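PDB 4J6F: putative alcohol dehydrogenase from Sinorhizobium meliloti, which probably oxidises alcohols with a nicotinamide cofactor and may bind zinc, like other medium-chain dehydrogenases. Local coordinates for residues Asp113-Ile118 with Gly131-Val136; Ala61-Ile66 with Tyr165-Ala170. All blocks are in the same frame, centred on the assembly; numbering follows the deposited sequence.

In the fold
After an N-terminal helix and a small antiparallel sheet formed by strands 33-39, 48-51 and 53-55, the chain enters strand 63-72, whose opening half is one side of contact 2. After helix 75-82 and a long excursion it returns as strand 113-121, antiparallel to 63-72, then turns back into strand 133-140; contact 1 closes this short hairpin. Contact 2 closes only when strand 165-169 comes back to residues 61-66, so the local loop of contact 1 lies within the much longer one of contact 2. Both belong to the mixed sheet of the GroES-like domain. Their centres are about 10 Å apart, and side chains bridge them: Ile66 packs on Val134 and Val136, and Val64 on Ile118.

Contact 1. Residues Asp113-Ile118 with Gly131-Val136; sequences DTVGHI and GERVMV
The His117 imidazole has the CA of Arg133 over one face, displaced toward the rim, and the carbonyl O of Gly131 at its edge, near the ring plane. This pair belongs to an antiparallel beta hairpin in the GroES-like domain, with strand directions 146° apart. Arg133 CG meets the His117 ring at CE1, 3.7 Å away. With CG anti to the backbone N (chi1 -165°) and bends at chi2 and chi3, the arginine passes His117 and carries its guanidinium on to Asp182 and the carbonyl of Leu180; Asp182 also accepts a hydrogen bond from His117 NE2. Were His117 replaced by an alanine, the Arg133 methylenes would probably lose their ring partner and Asp182 one of its donors. On the same side of the sheet, Val115 CG1 lies 3.9 Å from Arg133 CD. Away from these, the Ile118 and Val134 side chains cross at about a right angle, with Ile118 CD1 4.0 Å from Val134 CG1. Gly116 and Val134 form the hydrogen-bonded pair through two reciprocal backbone bonds. Glycine suits position 131, since a CB there would jam against the preceding carbonyl. Gly131 N donates to Ile118 O over 2.8 Å, nearly straight at 170°.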
loop_
_atom_site.group_PDB
_atom_site.type_symbol
_atom_site.label_atom_id
_atom_site.label_comp_id
_atom_site.label_asym_id
_atom_site.label_seq_id
_atom_site.Cartn_x
_atom_site.Cartn_y
_atom_site.Cartn_z
ATOM N N ASP A 113 -8.208 20.802 -17.724
ATOM C CA ASP A 113 -7.113 20.891 -18.698
ATOM C C ASP A 113 -7.224 22.081 -19.631
ATOM O O ASP A 113 -7.429 21.924 -20.832
ATOM C CB ASP A 113 -7.030 19.604 -19.503
ATOM C CG ASP A 113 -6.800 18.397 -18.629
ATOM O OD1 ASP A 113 -6.316 18.588 -17.494
ATOM O OD2 ASP A 113 -7.113 17.267 -19.069
ATOM N N THR A 114 -7.063 23.271 -19.071
ATOM C CA THR A 114 -7.329 24.511 -19.789
ATOM C C THR A 114 -6.086 25.063 -20.489
ATOM O O THR A 114 -4.998 25.150 -19.899
ATOM C CB THR A 114 -7.904 25.565 -18.831
ATOM O OG1 THR A 114 -9.010 24.996 -18.124
ATOM C CG2 THR A 114 -8.383 26.779 -19.578
ATOM N N VAL A 115 -6.256 25.426 -21.755
ATOM C CA VAL A 115 -5.248 26.196 -22.468
ATOM C C VAL A 115 -5.899 27.514 -22.909
ATOM O O VAL A 115 -7.076 27.527 -23.285
ATOM C CB VAL A 115 -4.686 25.421 -23.689
ATOM C CG1 VAL A 115 -3.749 26.302 -24.509
ATOM C CG2 VAL A 115 -3.956 24.164 -23.248
ATOM N N GLY A 116 -5.146 28.613 -22.860
ATOM C CA GLY A 116 -5.645 29.899 -23.360
ATOM C C GLY A 116 -4.602 30.992 -23.522
ATOM O O GLY A 116 -3.400 30.747 -23.420
ATOM N N HIS A 117 -5.083 32.213 -23.761
ATOM C CA HIS A 117 -4.238 33.396 -23.972
ATOM C C HIS A 117 -4.511 34.445 -22.890
ATOM O O HIS A 117 -5.661 34.818 -22.651
ATOM C CB HIS A 117 -4.468 33.952 -25.380
ATOM C CG HIS A 117 -4.066 32.994 -26.457
ATOM N ND1 HIS A 117 -2.919 33.152 -27.208
ATOM C CD2 HIS A 117 -4.628 31.829 -26.869
ATOM C CE1 HIS A 117 -2.806 32.140 -28.055
ATOM N NE2 HIS A 117 -3.827 31.320 -27.865
ATOM N N ILE A 118 -3.460 34.888 -22.206
ATOM C CA ILE A 118 -3.616 35.879 -21.155
ATOM C C ILE A 118 -4.063 37.181 -21.793
ATOM O O ILE A 118 -3.385 37.697 -22.674
ATOM C CB ILE A 118 -2.299 36.119 -20.402
ATOM C CG1 ILE A 118 -1.781 34.804 -19.799
ATOM C CG2 ILE A 118 -2.486 37.205 -19.345
ATOM C CD1 ILE A 118 -0.606 34.973 -18.870
ATOM N N GLY A 131 -0.891 38.337 -23.835
ATOM C CA GLY A 131 -0.670 37.796 -25.173
ATOM C C GLY A 131 -0.050 36.413 -25.206
ATOM O O GLY A 131 0.002 35.792 -26.267
ATOM N N GLU A 132 0.420 35.937 -24.049
ATOM C CA GLU A 132 1.067 34.638 -23.939
ATOM C C GLU A 132 0.076 33.490 -24.057
ATOM O O GLU A 132 -1.065 33.596 -23.602
ATOM C CB GLU A 132 1.798 34.525 -22.615
ATOM C CG GLU A 132 3.222 35.023 -22.665
ATOM C CD GLU A 132 3.828 35.210 -21.286
ATOM O OE1 GLU A 132 3.351 34.580 -20.313
ATOM O OE2 GLU A 132 4.786 35.999 -21.174
ATOM N N ARG A 133 0.530 32.401 -24.675
ATOM C CA ARG A 133 -0.238 31.171 -24.784
ATOM C C ARG A 133 0.156 30.295 -23.596
ATOM O O ARG A 133 1.316 29.876 -23.467
ATOM C CB ARG A 133 0.054 30.489 -26.124
ATOM C CG ARG A 133 -0.923 29.394 -26.526
ATOM C CD ARG A 133 -0.526 28.017 -25.980
ATOM N NE ARG A 133 0.826 27.564 -26.363
ATOM C CZ ARG A 133 1.100 26.712 -27.354
ATOM N NH1 ARG A 133 2.363 26.371 -27.597
ATOM N NH2 ARG A 133 0.123 26.190 -28.095
ATOM N N VAL A 134 -0.803 30.044 -22.712
ATOM C CA VAL A 134 -0.528 29.286 -21.499
ATOM C C VAL A 134 -1.311 27.983 -21.347
ATOM O O VAL A 134 -2.479 27.871 -21.736
ATOM C CB VAL A 134 -0.702 30.129 -20.221
ATOM C CG1 VAL A 134 0.294 31.276 -20.211
ATOM C CG2 VAL A 134 -2.135 30.625 -20.072
HETATM N N MSE A 135 -0.623 27.001 -20.779
HETATM C CA MSE A 135 -1.236 25.791 -20.286
HETATM C C MSE A 135 -1.411 25.975 -18.811
HETATM O O MSE A 135 -0.441 26.241 -18.101
HETATM C CB MSE A 135 -0.251 24.674 -20.537
HETATM C CG MSE A 135 -0.895 23.321 -20.292
HETATM SE SE MSE A 135 0.563 22.008 -20.272
HETATM C CE MSE A 135 0.054 21.048 -18.632
ATOM N N VAL A 136 -2.652 25.856 -18.344
ATOM C CA VAL A 136 -2.982 25.991 -16.928
ATOM C C VAL A 136 -2.590 24.750 -16.124
ATOM O O VAL A 136 -2.924 23.624 -16.505
ATOM C CB VAL A 136 -4.492 26.211 -16.752
ATOM C CG1 VAL A 136 -4.894 26.096 -15.290
ATOM C CG2 VAL A 136 -4.896 27.561 -17.312
#

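Contact 2. Residues Ala61-Ile66 with Tyr165-Ala170; sequences AGEVLI and YMALPA
Val64 and Leu168, like Ile66 and Met166, are antiparallel hydrogen-bonded pairs, each joined by two reciprocal backbone bonds. The longest of the four runs from Leu168 N to Val64 O, 3.2 Å. A fifth bond secures the end of the ladder, where Ala170 N donates to Gly62 O over 2.8 Å, almost straight at 176°. Gly62 has a positive phi (75°), a backbone shape that glycine adopts readily, and turns the chain into the strand. Between these bonds, CA-H groups of Leu65 and Ala167 approach the carbonyl oxygens of Met166 and Val64, respectively.

The apolar contacts gather on the side of the sheet bearing Val64, Ile66, Met166 and Leu168. Leu168 CG sits between its backbone N and carbonyl carbon (chi1 64°), which brings the branch toward the facing strand: Leu168 CG meets Val64 CG2 at 4.1 Å, and Leu168 CD2 touches Ile66 CD1 at 3.9 Å, the Ile66 and Leu168 side chains crossing at about a right angle. Ile66 CG1 also rests on Met166 CB, 4.0 Å away. On the face that bears Leu65 and Ala167, Leu65 CD1 comes to 4.2 Å from Tyr165 CB.

Among the polar side chains, Glu63 runs extended past the Leu168 carbonyl and brings OE2 to 3.9 Å from Ala167 CB. Its carboxylate is taken up beyond the two segments: OE1 forms a salt bridge with Arg158, and OE2 accepts a hydrogen bond from Ala60 N.

The pairing makes strand 63-72 an interior strand of the GroES-like domain's sheet, set between 165-169 and 113-121, whose Val119 and Ala120 pack on Leu65. Leu168 leans on Val136 of strand 133-140 and, together with Val64, on Ala173 of strand 173-175.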
loop_
_atom_site.group_PDB
_atom_site.type_symbol
_atom_site.label_atom_id
_atom_site.label_comp_id
_atom_site.label_asym_id
_atom_site.label_seq_id
_atom_site.Cartn_x
_atom_site.Cartn_y
_atom_site.Cartn_z
ATOM N N ALA A 61 -5.387 40.138 -7.222
ATOM C CA ALA A 61 -3.951 40.303 -7.031
ATOM C C ALA A 61 -3.224 38.990 -7.298
ATOM O O ALA A 61 -3.626 37.937 -6.793
ATOM C CB ALA A 61 -3.675 40.779 -5.625
ATOM N N GLY A 62 -2.171 39.051 -8.111
ATOM C CA GLY A 62 -1.395 37.863 -8.467
ATOM C C GLY A 62 -2.029 36.901 -9.468
ATOM O O GLY A 62 -1.463 35.841 -9.748
ATOM N N GLU A 63 -3.195 37.255 -10.007
ATOM C CA GLU A 63 -3.888 36.423 -10.995
ATOM C C GLU A 63 -3.738 36.982 -12.409
ATOM O O GLU A 63 -3.525 38.181 -12.595
ATOM C CB GLU A 63 -5.382 36.341 -10.684
ATOM C CG GLU A 63 -5.776 35.495 -9.486
ATOM C CD GLU A 63 -7.267 35.594 -9.153
ATOM O OE1 GLU A 63 -7.727 34.892 -8.230
ATOM O OE2 GLU A 63 -7.990 36.381 -9.799
ATOM N N VAL A 64 -3.845 36.102 -13.400
ATOM C CA VAL A 64 -4.095 36.502 -14.784
ATOM C C VAL A 64 -5.527 36.145 -15.183
ATOM O O VAL A 64 -6.210 35.371 -14.484
ATOM C CB VAL A 64 -3.134 35.817 -15.784
ATOM C CG1 VAL A 64 -1.746 36.416 -15.696
ATOM C CG2 VAL A 64 -3.094 34.317 -15.566
ATOM N N LEU A 65 -5.970 36.709 -16.307
ATOM C CA LEU A 65 -7.220 36.297 -16.947
ATOM C C LEU A 65 -6.941 35.784 -18.342
ATOM O O LEU A 65 -6.367 36.504 -19.154
ATOM C CB LEU A 65 -8.187 37.466 -17.027
ATOM C CG LEU A 65 -9.515 37.200 -17.726
ATOM C CD1 LEU A 65 -10.472 36.532 -16.757
ATOM C CD2 LEU A 65 -10.094 38.509 -18.250
ATOM N N ILE A 66 -7.329 34.544 -18.632
ATOM C CA ILE A 66 -7.070 33.991 -19.974
ATOM C C ILE A 66 -8.332 33.851 -20.801
ATOM O O ILE A 66 -9.420 33.658 -20.264
ATOM C CB ILE A 66 -6.341 32.630 -19.947
ATOM C CG1 ILE A 66 -7.174 31.572 -19.221
ATOM C CG2 ILE A 66 -4.960 32.766 -19.326
ATOM C CD1 ILE A 66 -6.547 30.193 -19.272
ATOM N N TYR A 165 -13.596 32.562 -20.583
ATOM C CA TYR A 165 -12.530 33.215 -19.833
ATOM C C TYR A 165 -12.336 32.556 -18.483
ATOM O O TYR A 165 -13.277 32.021 -17.912
ATOM C CB TYR A 165 -12.843 34.700 -19.642
ATOM C CG TYR A 165 -12.944 35.448 -20.940
ATOM C CD1 TYR A 165 -11.798 35.924 -21.576
ATOM C CD2 TYR A 165 -14.178 35.659 -21.553
ATOM C CE1 TYR A 165 -11.876 36.594 -22.783
ATOM C CE2 TYR A 165 -14.263 36.333 -22.763
ATOM C CZ TYR A 165 -13.105 36.792 -23.367
ATOM O OH TYR A 165 -13.171 37.465 -24.557
HETATM N N MSE A 166 -11.117 32.593 -17.965
HETATM C CA MSE A 166 -10.840 31.976 -16.675
HETATM C C MSE A 166 -9.823 32.784 -15.930
HETATM O O MSE A 166 -8.823 33.241 -16.513
HETATM C CB MSE A 166 -10.331 30.559 -16.913
HETATM C CG MSE A 166 -10.239 29.738 -15.635
HETATM SE SE MSE A 166 -9.258 28.088 -16.071
HETATM C CE MSE A 166 -8.659 27.655 -14.249
ATOM N N ALA A 167 -10.082 32.977 -14.637
ATOM C CA ALA A 167 -9.115 33.592 -13.723
ATOM C C ALA A 167 -8.264 32.498 -13.091
ATOM O O ALA A 167 -8.759 31.398 -12.860
ATOM C CB ALA A 167 -9.845 34.377 -12.646
ATOM N N LEU A 168 -6.993 32.783 -12.823
ATOM C CA LEU A 168 -6.109 31.828 -12.135
ATOM C C LEU A 168 -4.822 32.502 -11.714
ATOM O O LEU A 168 -4.429 33.486 -12.326
ATOM C CB LEU A 168 -5.771 30.638 -13.032
ATOM C CG LEU A 168 -4.970 30.939 -14.289
ATOM C CD1 LEU A 168 -3.918 29.867 -14.507
ATOM C CD2 LEU A 168 -5.898 31.049 -15.480
ATOM N N PRO A 169 -4.139 31.970 -10.684
ATOM C CA PRO A 169 -2.887 32.586 -10.240
ATOM C C PRO A 169 -1.840 32.581 -11.344
ATOM O O PRO A 169 -1.720 31.589 -12.073
ATOM C CB PRO A 169 -2.412 31.660 -9.117
ATOM C CG PRO A 169 -3.596 30.856 -8.722
ATOM C CD PRO A 169 -4.426 30.725 -9.953
ATOM N N ALA A 170 -1.083 33.672 -11.448
ATOM C CA ALA A 170 0.004 33.783 -12.418
ATOM C C ALA A 170 0.937 32.571 -12.464
ATOM O O ALA A 170 1.196 32.058 -13.550
ATOM C CB ALA A 170 0.794 35.062 -12.197
#